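Phthiocerol/phenolphthiocerol synthesis polyketide synthase type I PpsC (Mycobacterium tuberculosis, PDB 5NJI) probably dehydrates beta-hydroxyacyl intermediates in phthiocerol lipid synthesis through its dehydratase domain, which here holds a dodec-2-enoyl-CoA thioester. Local coordinates at residues Asp175-Arg179 with Gln234-Ala238; Arg181-Gln185 with Ser259-Val263; Leu167-Pro173 with Val195-Gln201. The protein carries 1 engineered substitution. All coordinates share one frame; numbering follows the deposited sequence.

Contact 1: residues Asp175-Arg179 with Gln234-Ala238. With 8Z2 (~{S}-[2-[3-[[(2~{R})-4-[[[(2~{R},3~{S},4~{R},5~{R})-5-(6-aminopurin-9-yl)-4-oxidanyl-3-phosphonooxy-oxolan-2-yl]methoxy-oxidanyl-phosphoryl]oxy-oxidanyl-phosphoryl]oxy-3,3-dimethyl-2-oxidanyl-butanoyl]amino]propanoylamino]ethyl] (~{E})-dodec-2-enethioate), chain B.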
loop_
_atom_site.group_PDB
_atom_site.type_symbol
_atom_site.label_atom_id
_atom_site.label_comp_id
_atom_site.label_asym_id
_atom_site.label_seq_id
_atom_site.Cartn_x
_atom_site.Cartn_y
_atom_site.Cartn_z
ATOM N N ASP A 175 14.217 6.894 -15.161
ATOM C CA ASP A 175 15.372 6.337 -14.469
ATOM C C ASP A 175 14.957 5.616 -13.196
ATOM O O ASP A 175 15.575 4.612 -12.826
ATOM C CB ASP A 175 16.380 7.434 -14.122
ATOM C CG ASP A 175 17.182 7.909 -15.324
ATOM O OD1 ASP A 175 17.138 7.243 -16.378
ATOM O OD2 ASP A 175 17.856 8.956 -15.205
ATOM N N LEU A 176 13.950 6.139 -12.484
ATOM C CA LEU A 176 13.455 5.442 -11.297
ATOM C C LEU A 176 12.872 4.083 -11.667
ATOM O O LEU A 176 13.211 3.063 -11.062
ATOM C CB LEU A 176 12.421 6.301 -10.564
ATOM C CG LEU A 176 11.683 5.613 -9.404
ATOM C CD1 LEU A 176 12.611 5.243 -8.250
ATOM C CD2 LEU A 176 10.522 6.467 -8.905
ATOM N N TYR A 177 11.997 4.038 -12.664
ATOM C CA TYR A 177 11.410 2.759 -13.035
ATOM C C TYR A 177 12.463 1.795 -13.571
ATOM O O TYR A 177 12.401 0.602 -13.284
ATOM C CB TYR A 177 10.270 2.988 -14.027
ATOM C CG TYR A 177 9.069 3.616 -13.333
ATOM C CD1 TYR A 177 8.386 2.918 -12.334
ATOM C CD2 TYR A 177 8.633 4.902 -13.647
ATOM C CE1 TYR A 177 7.313 3.479 -11.676
ATOM C CE2 TYR A 177 7.551 5.470 -12.993
ATOM C CZ TYR A 177 6.908 4.760 -11.990
ATOM O OH TYR A 177 5.838 5.333 -11.349
ATOM N N GLN A 178 13.467 2.296 -14.294
ATOM C CA GLN A 178 14.560 1.427 -14.733
ATOM C C GLN A 178 15.307 0.835 -13.543
ATOM O O GLN A 178 15.629 -0.358 -13.535
ATOM C CB GLN A 178 15.531 2.202 -15.623
ATOM C CG GLN A 178 15.123 2.271 -17.077
ATOM C CD GLN A 178 16.232 2.795 -17.959
ATOM O OE1 GLN A 178 17.132 2.050 -18.352
ATOM N NE2 GLN A 178 16.182 4.085 -18.269
ATOM N N ARG A 179 15.622 1.660 -12.537
ATOM C CA ARG A 179 16.304 1.155 -11.347
ATOM C C ARG A 179 15.472 0.074 -10.669
ATOM O O ARG A 179 15.990 -0.988 -10.299
ATOM C CB ARG A 179 16.601 2.293 -10.368
ATOM C CG ARG A 179 17.946 2.980 -10.598
ATOM C CD ARG A 179 18.414 3.760 -9.368
ATOM N NE ARG A 179 17.366 4.592 -8.791
ATOM C CZ ARG A 179 16.999 5.781 -9.258
ATOM N NH1 ARG A 179 17.596 6.299 -10.325
ATOM N NH2 ARG A 179 16.028 6.456 -8.653
ATOM N N GLN A 234 6.655 4.476 -4.150
ATOM C CA GLN A 234 7.710 4.430 -5.149
ATOM C C GLN A 234 8.651 5.613 -5.015
ATOM O O GLN A 234 9.810 5.519 -5.421
ATOM C CB GLN A 234 7.112 4.425 -6.545
ATOM C CG GLN A 234 6.389 3.160 -6.936
ATOM C CD GLN A 234 5.591 3.366 -8.200
ATOM O OE1 GLN A 234 5.832 4.305 -8.945
ATOM N NE2 GLN A 234 4.603 2.503 -8.434
ATOM N N THR A 235 8.164 6.723 -4.456
ATOM C CA THR A 235 8.992 7.911 -4.270
ATOM C C THR A 235 10.224 7.602 -3.437
ATOM O O THR A 235 11.258 8.262 -3.587
ATOM C CB THR A 235 8.180 9.017 -3.594
ATOM O OG1 THR A 235 7.903 8.645 -2.250
ATOM C CG2 THR A 235 6.876 9.256 -4.284
ATOM N N LEU A 236 10.134 6.610 -2.548
ATOM C CA LEU A 236 11.262 6.265 -1.694
ATOM C C LEU A 236 12.440 5.766 -2.507
ATOM O O LEU A 236 13.583 5.881 -2.053
ATOM C CB LEU A 236 10.839 5.214 -0.675
ATOM C CG LEU A 236 9.778 5.708 0.304
ATOM C CD1 LEU A 236 9.286 4.529 1.140
ATOM C CD2 LEU A 236 10.279 6.843 1.211
ATOM N N GLY A 237 12.184 5.281 -3.720
ATOM C CA GLY A 237 13.226 4.825 -4.618
ATOM C C GLY A 237 14.103 5.928 -5.161
ATOM O O GLY A 237 15.142 5.627 -5.756
ATOM N N ALA A 238 13.710 7.182 -4.988
ATOM C CA ALA A 238 14.492 8.306 -5.484
ATOM C C ALA A 238 15.236 9.036 -4.381
ATOM O O ALA A 238 15.925 10.016 -4.669
ATOM C CB ALA A 238 13.594 9.290 -6.234
HETATM C C2 8Z2 B . 4.641 -12.485 13.743
HETATM C C4 8Z2 B . 6.326 -13.537 12.503
HETATM C C5 8Z2 B . 5.871 -14.706 12.889
HETATM C C6 8Z2 B . 4.845 -14.799 13.696
HETATM C C8 8Z2 B . 7.541 -15.094 11.650
HETATM C C10 8Z2 B . 13.040 1.213 -2.923
HETATM C C11 8Z2 B . 14.096 1.807 -2.083
HETATM C C12 8Z2 B . 15.380 1.097 -2.286
HETATM N N9 8Z2 B . 7.328 -13.782 11.683
HETATM N N7 8Z2 B . 6.601 -15.646 12.343
HETATM N N3 8Z2 B . 5.729 -12.405 12.916
HETATM N N1 8Z2 B . 4.210 -13.716 14.147
HETATM N N6 8Z2 B . 4.508 -16.028 13.998
HETATM C "C1'" 8Z2 B . 7.820 -12.313 11.271
HETATM C "C2'" 8Z2 B . 8.656 -12.008 12.456
HETATM O "O2'" 8Z2 B . 8.162 -10.698 12.701
HETATM C "C3'" 8Z2 B . 10.152 -12.198 11.878
HETATM O "O3'" 8Z2 B . 11.056 -12.424 12.999
HETATM C "C4'" 8Z2 B . 9.967 -10.975 10.756
HETATM O "O4'" 8Z2 B . 8.668 -11.475 10.190
HETATM C "C5'" 8Z2 B . 10.865 -10.673 9.566
HETATM O "O5'" 8Z2 B . 10.975 -11.668 8.619
HETATM P P1 8Z2 B . 11.427 -13.059 8.833
HETATM O O11 8Z2 B . 10.129 -13.648 9.139
HETATM O O12 8Z2 B . 12.228 -13.347 10.051
HETATM O O6 8Z2 B . 12.152 -13.767 7.460
HETATM P P2 8Z2 B . 11.344 -14.860 6.590
HETATM O O21 8Z2 B . 10.077 -15.451 7.341
HETATM O O22 8Z2 B . 11.869 -16.005 5.964
HETATM O O7 8Z2 B . 10.952 -13.777 5.431
HETATM C CPA 8Z2 B . 11.468 -12.451 5.217
HETATM C CPB 8Z2 B . 10.692 -11.956 3.967
HETATM C CP8 8Z2 B . 9.194 -12.071 4.302
HETATM C CP7 8Z2 B . 11.025 -10.542 3.613
HETATM C CP9 8Z2 B . 11.040 -12.864 2.793
HETATM O OP3 8Z2 B . 8.992 -11.266 5.394
HETATM C CP6 8Z2 B . 8.237 -11.651 3.156
HETATM O OP2 8Z2 B . 8.275 -12.249 2.142
HETATM N NP2 8Z2 B . 7.291 -10.766 3.432
HETATM C CP5 8Z2 B . 6.266 -10.299 2.526
HETATM C CP4 8Z2 B . 6.734 -9.033 1.833
HETATM C CP3 8Z2 B . 5.618 -8.577 0.865
HETATM O OP1 8Z2 B . 4.834 -9.359 0.450
HETATM N NP1 8Z2 B . 5.587 -7.314 0.515
HETATM C CP2 8Z2 B . 4.571 -6.777 -0.339
HETATM C CP1 8Z2 B . 4.801 -7.126 -1.766
HETATM S S 8Z2 B . 6.293 -6.307 -2.411
HETATM P P3 8Z2 B . 10.699 -13.871 13.936
HETATM O O31 8Z2 B . 10.371 -14.985 12.709
HETATM O O32 8Z2 B . 9.491 -13.918 14.651
HETATM O O33 8Z2 B . 11.722 -14.469 14.799
HETATM C CA1 8Z2 B . 5.820 -4.856 -2.551
HETATM C CA2 8Z2 B . 6.815 -3.914 -3.117
HETATM O OA1 8Z2 B . 4.761 -4.386 -2.275
HETATM C CA3 8Z2 B . 6.429 -2.491 -3.224
HETATM C CA4 8Z2 B . 7.441 -1.556 -3.745
HETATM C CA5 8Z2 B . 7.054 -0.108 -3.582
HETATM C CA6 8Z2 B . 8.172 0.793 -4.083
HETATM C CA7 8Z2 B . 9.329 0.876 -3.061
HETATM C CA8 8Z2 B . 10.626 1.358 -3.681
HETATM C CA9 8Z2 B . 11.705 1.798 -2.654
#
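Tyr177 and Gln234 share the same first torsion, CG opposite their own carbonyl carbon and beside the backbone N, and from there the extended Gln234 chain carries its amide to the edge of the phenol ring. Tyr177 OH donates to Gln234 OE1 at 2.6 Å, a short bond with the oxygen lying near the ring plane and the hydroxyl in the carbonyl plane of the amide. Ring and amide are themselves turned 80° apart, so the groups meet across each other without stacking. The hydroxyl is also bonded to the backbone N of Ile194, while Gln234 NE2 reaches Phe191 O and Asp230 OD2; with both ends held, the amide has little freedom to flip.

Leu176 has CG anti to its backbone N (chi1 172°) and lays both methyls on segment 234-238. CD1 sits 3.5 Å from Gly237 C, a close approach made over a residue with no side chain, and CD2 is 3.7 Å from Gln234 O. At the partly exposed side, the Arg179 chain bends at chi3 and brings NH2 to Gly237 O at 3.1 Å, with an N-H...O angle of 160°. That oxygen lies near the guanidinium plane, but the donor stands above the peptide carbonyl plane.

The far side of the turn belongs to the acyl pocket: Gly237 N is 3.7 Å from CA9 of the 8Z2 chain, and Gln234 CA is 3.8 Å from its CA6. Helix 173-182 thus backs a pocket wall from behind. Leu176 also packs on Ile194 and Leu197 of strand 194-200, Arg179 lies on Thr243 and Ala246 of helix 240-246, and Leu236 turns to Val313 and Met315 of strand 306-317.

Contact 2: residues Arg181-Gln185 with Ser259-Val263. With 8Z2 (~{S}-[2-[3-[[(2~{R})-4-[[[(2~{R},3~{S},4~{R},5~{R})-5-(6-aminopurin-9-yl)-4-oxidanyl-3-phosphonooxy-oxolan-2-yl]methoxy-oxidanyl-phosphoryl]oxy-oxidanyl-phosphoryl]oxy-3,3-dimethyl-2-oxidanyl-butanoyl]amino]propanoylamino]ethyl] (~{E})-dodec-2-enethioate), chain B.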
loop_
_atom_site.group_PDB
_atom_site.type_symbol
_atom_site.label_atom_id
_atom_site.label_comp_id
_atom_site.label_asym_id
_atom_site.label_seq_id
_atom_site.Cartn_x
_atom_site.Cartn_y
_atom_site.Cartn_z
ATOM N N ARG A 181 13.147 -1.887 -12.033
ATOM C CA ARG A 181 13.132 -3.104 -12.847
ATOM C C ARG A 181 14.450 -3.856 -12.747
ATOM O O ARG A 181 14.466 -5.094 -12.729
ATOM C CB ARG A 181 12.836 -2.770 -14.309
ATOM C CG ARG A 181 11.390 -2.389 -14.585
ATOM C CD ARG A 181 11.099 -2.377 -16.083
ATOM N NE ARG A 181 11.900 -1.373 -16.779
ATOM C CZ ARG A 181 11.522 -0.116 -16.989
ATOM N NH1 ARG A 181 10.339 0.316 -16.567
ATOM N NH2 ARG A 181 12.331 0.715 -17.627
ATOM N N GLY A 182 15.570 -3.133 -12.701
ATOM C CA GLY A 182 16.846 -3.805 -12.555
ATOM C C GLY A 182 16.979 -4.530 -11.235
ATOM O O GLY A 182 17.810 -5.440 -11.112
ATOM N N ALA A 183 16.189 -4.134 -10.241
ATOM C CA ALA A 183 16.105 -4.828 -8.966
ATOM C C ALA A 183 15.047 -5.933 -8.948
ATOM O O ALA A 183 14.856 -6.562 -7.899
ATOM C CB ALA A 183 15.812 -3.830 -7.850
ATOM N N GLY A 184 14.350 -6.176 -10.056
ATOM C CA GLY A 184 13.323 -7.209 -10.122
ATOM C C GLY A 184 11.910 -6.734 -9.836
ATOM O O GLY A 184 10.986 -7.554 -9.810
ATOM N N GLN A 185 11.726 -5.447 -9.617
ATOM C CA GLN A 185 10.442 -4.829 -9.293
ATOM C C GLN A 185 9.903 -4.260 -10.598
ATOM O O GLN A 185 10.390 -3.234 -11.080
ATOM C CB GLN A 185 10.665 -3.739 -8.256
ATOM C CG GLN A 185 9.445 -3.084 -7.715
ATOM C CD GLN A 185 9.230 -3.495 -6.298
ATOM O OE1 GLN A 185 8.281 -4.210 -6.004
ATOM N NE2 GLN A 185 10.140 -3.089 -5.406
ATOM N N SER A 259 20.559 -4.294 -9.112
ATOM C CA SER A 259 20.745 -4.079 -7.683
ATOM C C SER A 259 19.843 -4.999 -6.857
ATOM O O SER A 259 19.231 -5.928 -7.386
ATOM C CB SER A 259 20.477 -2.612 -7.336
ATOM O OG SER A 259 19.175 -2.220 -7.734
ATOM N N ALA A 260 19.770 -4.742 -5.556
ATOM C CA ALA A 260 19.044 -5.611 -4.641
ATOM C C ALA A 260 17.563 -5.257 -4.609
ATOM O O ALA A 260 17.168 -4.097 -4.768
ATOM C CB ALA A 260 19.619 -5.520 -3.229
ATOM N N LEU A 261 16.751 -6.277 -4.375
ATOM C CA LEU A 261 15.307 -6.116 -4.275
ATOM C C LEU A 261 14.936 -5.647 -2.876
ATOM O O LEU A 261 15.322 -6.264 -1.881
ATOM C CB LEU A 261 14.615 -7.439 -4.582
ATOM C CG LEU A 261 13.097 -7.512 -4.419
ATOM C CD1 LEU A 261 12.405 -6.667 -5.455
ATOM C CD2 LEU A 261 12.621 -8.949 -4.496
ATOM N N VAL A 262 14.171 -4.566 -2.804
ATOM C CA VAL A 262 13.801 -3.941 -1.550
ATOM C C VAL A 262 12.289 -4.034 -1.448
ATOM O O VAL A 262 11.575 -3.486 -2.296
ATOM C CB VAL A 262 14.289 -2.487 -1.496
ATOM C CG1 VAL A 262 13.748 -1.776 -0.270
ATOM C CG2 VAL A 262 15.812 -2.474 -1.526
ATOM N N VAL A 263 11.798 -4.757 -0.446
ATOM C CA VAL A 263 10.351 -4.930 -0.341
ATOM C C VAL A 263 9.850 -4.526 1.039
ATOM O O VAL A 263 10.526 -4.758 2.057
ATOM C CB VAL A 263 9.910 -6.365 -0.689
ATOM C CG1 VAL A 263 10.392 -6.738 -2.096
ATOM C CG2 VAL A 263 10.375 -7.390 0.342
HETATM C C2 8Z2 B . 4.641 -12.485 13.743
HETATM C C4 8Z2 B . 6.326 -13.537 12.503
HETATM C C5 8Z2 B . 5.871 -14.706 12.889
HETATM C C6 8Z2 B . 4.845 -14.799 13.696
HETATM C C8 8Z2 B . 7.541 -15.094 11.650
HETATM C C10 8Z2 B . 13.040 1.213 -2.923
HETATM C C11 8Z2 B . 14.096 1.807 -2.083
HETATM C C12 8Z2 B . 15.380 1.097 -2.286
HETATM N N9 8Z2 B . 7.328 -13.782 11.683
HETATM N N7 8Z2 B . 6.601 -15.646 12.343
HETATM N N3 8Z2 B . 5.729 -12.405 12.916
HETATM N N1 8Z2 B . 4.210 -13.716 14.147
HETATM N N6 8Z2 B . 4.508 -16.028 13.998
HETATM C "C1'" 8Z2 B . 7.820 -12.313 11.271
HETATM C "C2'" 8Z2 B . 8.656 -12.008 12.456
HETATM O "O2'" 8Z2 B . 8.162 -10.698 12.701
HETATM C "C3'" 8Z2 B . 10.152 -12.198 11.878
HETATM O "O3'" 8Z2 B . 11.056 -12.424 12.999
HETATM C "C4'" 8Z2 B . 9.967 -10.975 10.756
HETATM O "O4'" 8Z2 B . 8.668 -11.475 10.190
HETATM C "C5'" 8Z2 B . 10.865 -10.673 9.566
HETATM O "O5'" 8Z2 B . 10.975 -11.668 8.619
HETATM P P1 8Z2 B . 11.427 -13.059 8.833
HETATM O O11 8Z2 B . 10.129 -13.648 9.139
HETATM O O12 8Z2 B . 12.228 -13.347 10.051
HETATM O O6 8Z2 B . 12.152 -13.767 7.460
HETATM P P2 8Z2 B . 11.344 -14.860 6.590
HETATM O O21 8Z2 B . 10.077 -15.451 7.341
HETATM O O22 8Z2 B . 11.869 -16.005 5.964
HETATM O O7 8Z2 B . 10.952 -13.777 5.431
HETATM C CPA 8Z2 B . 11.468 -12.451 5.217
HETATM C CPB 8Z2 B . 10.692 -11.956 3.967
HETATM C CP8 8Z2 B . 9.194 -12.071 4.302
HETATM C CP7 8Z2 B . 11.025 -10.542 3.613
HETATM C CP9 8Z2 B . 11.040 -12.864 2.793
HETATM O OP3 8Z2 B . 8.992 -11.266 5.394
HETATM C CP6 8Z2 B . 8.237 -11.651 3.156
HETATM O OP2 8Z2 B . 8.275 -12.249 2.142
HETATM N NP2 8Z2 B . 7.291 -10.766 3.432
HETATM C CP5 8Z2 B . 6.266 -10.299 2.526
HETATM C CP4 8Z2 B . 6.734 -9.033 1.833
HETATM C CP3 8Z2 B . 5.618 -8.577 0.865
HETATM O OP1 8Z2 B . 4.834 -9.359 0.450
HETATM N NP1 8Z2 B . 5.587 -7.314 0.515
HETATM C CP2 8Z2 B . 4.571 -6.777 -0.339
HETATM C CP1 8Z2 B . 4.801 -7.126 -1.766
HETATM S S 8Z2 B . 6.293 -6.307 -2.411
HETATM P P3 8Z2 B . 10.699 -13.871 13.936
HETATM O O31 8Z2 B . 10.371 -14.985 12.709
HETATM O O32 8Z2 B . 9.491 -13.918 14.651
HETATM O O33 8Z2 B . 11.722 -14.469 14.799
HETATM C CA1 8Z2 B . 5.820 -4.856 -2.551
HETATM C CA2 8Z2 B . 6.815 -3.914 -3.117
HETATM O OA1 8Z2 B . 4.761 -4.386 -2.275
HETATM C CA3 8Z2 B . 6.429 -2.491 -3.224
HETATM C CA4 8Z2 B . 7.441 -1.556 -3.745
HETATM C CA5 8Z2 B . 7.054 -0.108 -3.582
HETATM C CA6 8Z2 B . 8.172 0.793 -4.083
HETATM C CA7 8Z2 B . 9.329 0.876 -3.061
HETATM C CA8 8Z2 B . 10.626 1.358 -3.681
HETATM C CA9 8Z2 B . 11.705 1.798 -2.654
HETATM O O HOH W 1 13.522 -2.884 -5.179
#
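A Schellman motif ends helix 173-182, and the chain leaving it passes straight into the acyl-binding pocket beside the start of strand 262-272. Gly184, at positive phi, contributes one of the motif's two bonds, 2.9 Å from its N to Arg181 O. Just before it, Ala183 CB rests 3.4 Å from Ala260 O, and Ala183 O lies 3.4 Å from Leu261 CB, a snug fit of backbone against side chain.

Gln185 extends from the turn to the ligand. Its CG is opposite the backbone N (chi1 -175°) and the chain bends at chi2, which sets the amide beside the ligand. NE2 makes a weak, bent bond to Val262 O (3.4 Å, 138°), supplemented by water 1, which accepts from Val262 N at 3.0 Å and, weakly, from Gln185 NE2. OE1 of Gln185 lies 3.3 Å from CA2 of 8Z2, next to the thioester carbonyl. Farther along the acyl chain, Val262 CG2 touches the terminal C12 at 3.7 Å.

The one direct hydrogen bond between the segments is weak. Across this contact the amide of Gln185 has that bond and a weakly bound water beside the enoyl end, whereas the tail of the acyl chain is met by plain valine hydrocarbon.

Contact 3: residues Leu167-Pro173 with Val195-Gln201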
loop_
_atom_site.group_PDB
_atom_site.type_symbol
_atom_site.label_atom_id
_atom_site.label_comp_id
_atom_site.label_asym_id
_atom_site.label_seq_id
_atom_site.Cartn_x
_atom_site.Cartn_y
_atom_site.Cartn_z
ATOM N N LEU A 167 16.672 23.581 -1.938
ATOM C CA LEU A 167 17.162 23.435 -3.308
ATOM C C LEU A 167 16.918 21.983 -3.708
ATOM O O LEU A 167 17.022 21.073 -2.845
ATOM C CB LEU A 167 18.645 23.809 -3.530
ATOM C CG LEU A 167 19.018 25.251 -3.157
ATOM C CD1 LEU A 167 18.173 26.261 -3.925
ATOM C CD2 LEU A 167 18.932 25.480 -1.643
ATOM N N GLU A 168 16.570 21.810 -4.986
ATOM C CA GLU A 168 16.284 20.496 -5.543
ATOM C C GLU A 168 17.267 20.143 -6.649
ATOM O O GLU A 168 18.020 20.979 -7.153
ATOM C CB GLU A 168 14.865 20.431 -6.120
ATOM C CG GLU A 168 13.742 20.464 -5.114
ATOM C CD GLU A 168 12.385 20.382 -5.790
ATOM O OE1 GLU A 168 12.294 20.743 -6.983
ATOM O OE2 GLU A 168 11.413 19.944 -5.139
ATOM N N ASP A 169 17.228 18.867 -7.019
ATOM C CA ASP A 169 17.798 18.369 -8.262
ATOM C C ASP A 169 16.697 17.587 -8.958
ATOM O O ASP A 169 16.175 16.626 -8.389
ATOM C CB ASP A 169 19.014 17.476 -8.004
ATOM C CG ASP A 169 20.134 18.207 -7.295
ATOM O OD1 ASP A 169 20.514 19.305 -7.754
ATOM O OD2 ASP A 169 20.629 17.685 -6.273
ATOM N N GLN A 170 16.326 18.010 -10.166
ATOM C CA GLN A 170 15.299 17.300 -10.916
ATOM C C GLN A 170 15.810 15.928 -11.342
ATOM O O GLN A 170 16.995 15.754 -11.644
ATOM C CB GLN A 170 14.869 18.105 -12.149
ATOM C CG GLN A 170 14.422 19.529 -11.855
ATOM C CD GLN A 170 13.323 19.601 -10.812
ATOM O OE1 GLN A 170 12.290 18.940 -10.932
ATOM N NE2 GLN A 170 13.541 20.412 -9.780
ATOM N N LEU A 171 14.909 14.948 -11.359
ATOM C CA LEU A 171 15.239 13.594 -11.769
ATOM C C LEU A 171 14.273 13.149 -12.862
ATOM O O LEU A 171 13.204 13.735 -13.056
ATOM C CB LEU A 171 15.183 12.626 -10.576
ATOM C CG LEU A 171 16.081 12.970 -9.384
ATOM C CD1 LEU A 171 15.855 11.969 -8.250
ATOM C CD2 LEU A 171 17.548 12.982 -9.789
ATOM N N ASP A 172 14.661 12.097 -13.578
ATOM C CA ASP A 172 13.850 11.574 -14.664
ATOM C C ASP A 172 13.065 10.368 -14.166
ATOM O O ASP A 172 13.684 9.381 -13.739
ATOM C CB ASP A 172 14.743 11.188 -15.840
ATOM C CG ASP A 172 13.970 10.600 -17.018
ATOM O OD1 ASP A 172 12.730 10.475 -16.953
ATOM O OD2 ASP A 172 14.623 10.260 -18.029
ATOM N N PRO A 173 11.727 10.389 -14.179
ATOM C CA PRO A 173 10.988 9.205 -13.709
ATOM C C PRO A 173 11.364 7.924 -14.434
ATOM O O PRO A 173 11.323 6.853 -13.820
ATOM C CB PRO A 173 9.525 9.588 -13.955
ATOM C CG PRO A 173 9.516 11.085 -13.915
ATOM C CD PRO A 173 10.819 11.497 -14.522
ATOM N N VAL A 195 5.210 11.018 -12.511
ATOM C CA VAL A 195 5.366 11.747 -13.765
ATOM C C VAL A 195 6.290 12.940 -13.633
ATOM O O VAL A 195 6.650 13.538 -14.657
ATOM C CB VAL A 195 4.006 12.179 -14.355
ATOM C CG1 VAL A 195 3.228 10.955 -14.719
ATOM C CG2 VAL A 195 3.217 13.049 -13.393
ATOM N N GLY A 196 6.696 13.286 -12.429
ATOM C CA GLY A 196 7.760 14.252 -12.224
ATOM C C GLY A 196 8.459 13.908 -10.935
ATOM O O GLY A 196 7.850 13.363 -10.012
ATOM N N LEU A 197 9.747 14.223 -10.866
ATOM C CA LEU A 197 10.550 13.715 -9.773
ATOM C C LEU A 197 11.697 14.674 -9.503
ATOM O O LEU A 197 12.253 15.251 -10.438
ATOM C CB LEU A 197 11.046 12.307 -10.126
ATOM C CG LEU A 197 11.691 11.430 -9.066
ATOM C CD1 LEU A 197 10.766 11.245 -7.864
ATOM C CD2 LEU A 197 12.024 10.096 -9.687
ATOM N N ALA A 198 12.018 14.849 -8.221
ATOM C CA ALA A 198 13.147 15.654 -7.774
ATOM C C ALA A 198 13.608 15.109 -6.431
ATOM O O ALA A 198 12.877 14.383 -5.755
ATOM C CB ALA A 198 12.778 17.135 -7.670
ATOM N N VAL A 199 14.839 15.445 -6.053
ATOM C CA VAL A 199 15.379 15.067 -4.752
ATOM C C VAL A 199 16.080 16.278 -4.166
ATOM O O VAL A 199 16.795 16.993 -4.875
ATOM C CB VAL A 199 16.332 13.861 -4.844
ATOM C CG1 VAL A 199 17.548 14.177 -5.709
ATOM C CG2 VAL A 199 16.759 13.402 -3.455
ATOM N N THR A 200 15.857 16.518 -2.878
ATOM C CA THR A 200 16.436 17.681 -2.223
ATOM C C THR A 200 17.882 17.406 -1.825
ATOM O O THR A 200 18.389 16.283 -1.905
ATOM C CB THR A 200 15.632 18.084 -0.979
ATOM O OG1 THR A 200 15.842 17.124 0.067
ATOM C CG2 THR A 200 14.148 18.193 -1.286
ATOM N N GLN A 201 18.564 18.473 -1.388
ATOM C CA GLN A 201 19.937 18.316 -0.919
ATOM C C GLN A 201 19.999 17.374 0.277
ATOM O O GLN A 201 20.964 16.618 0.433
ATOM C CB GLN A 201 20.531 19.682 -0.558
ATOM C CG GLN A 201 20.499 20.702 -1.687
ATOM C CD GLN A 201 21.151 20.193 -2.956
ATOM O OE1 GLN A 201 22.376 20.167 -3.068
ATOM N NE2 GLN A 201 20.334 19.780 -3.918
HETATM O O HOH W 2 11.041 15.179 -13.219
#
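The carboxylate of Asp169 and the amide of Gln201 meet with their planes 77° apart, the Gln201 chain, bent at chi2, bringing NE2 over the carboxylate. NE2 donates to OD2 at 3.2 Å, 53° above the carboxylate plane, and the oxygen is likewise tilted from the amide plane. A second flat pair lies on the sheet face carrying Ala198: Gln170 NE2 donates to the anti side of Glu168 OE1 at 3.1 Å, nearly in the Gln170 amide plane. Ala198 CB touches both groups, 3.7 Å from Glu168 OE1 and 3.8 Å from Gln170 OE1.

Between these side chains runs an antiparallel ladder, its short strand axes at 146°. Asp169 and Val199 form a hydrogen-bonded pair, N to O at 2.9 Å in both directions. Leu171 N then donates to Leu197 O at 2.8 Å, but Leu171 O is met by water 2 at 2.6 Å, and this water accepts from Leu197 N, bridging the strands where they part. On the other face, Leu171 CD1 rests on Val199 CG1. Past the strand, Pro173 CG sits 3.7 Å from Val195 C and, more loosely, against Leu197 CB.

Strand 168-171 is the outermost of its sheet within the chain. Beyond strand 194-200 comes strand 205-209, where Val195 and Gly196 face Gln208 in a classic beta bulge, and Glu168 OE2 makes a salt bridge with Arg206. Over Ala198, then, Glu168 and Gln170 pair along strand 168-171; the opposite face is polar where Asp169 and Gln201 bond across the segments and hydrocarbon at Leu171, Leu197 and Val199, the two leucines touching Ala238.

Strand 168-171 of contact 3 leads directly into helix 173-182, which then serves contacts 1 and 2 in turn. Contacts 1 and 3 lie about 11 Å apart between centres and merge through packing: Leu197 CD2 is 3.9 Å from Leu176 CB, and Leu197 CD1 is 3.8 Å from Ala238 CB. Contacts 1 and 2, with centres about 10 Å apart, both touch 8Z2: Gln234 and Gly237, backed by the helix, and Gln185 and Val262 line its acyl chain. Contact 3 lies beyond contact 1: the Leu197 side chain is about 11 Å from the ligand, and the centre of contact 3 is about 21 Å from that of contact 2, which it does not touch.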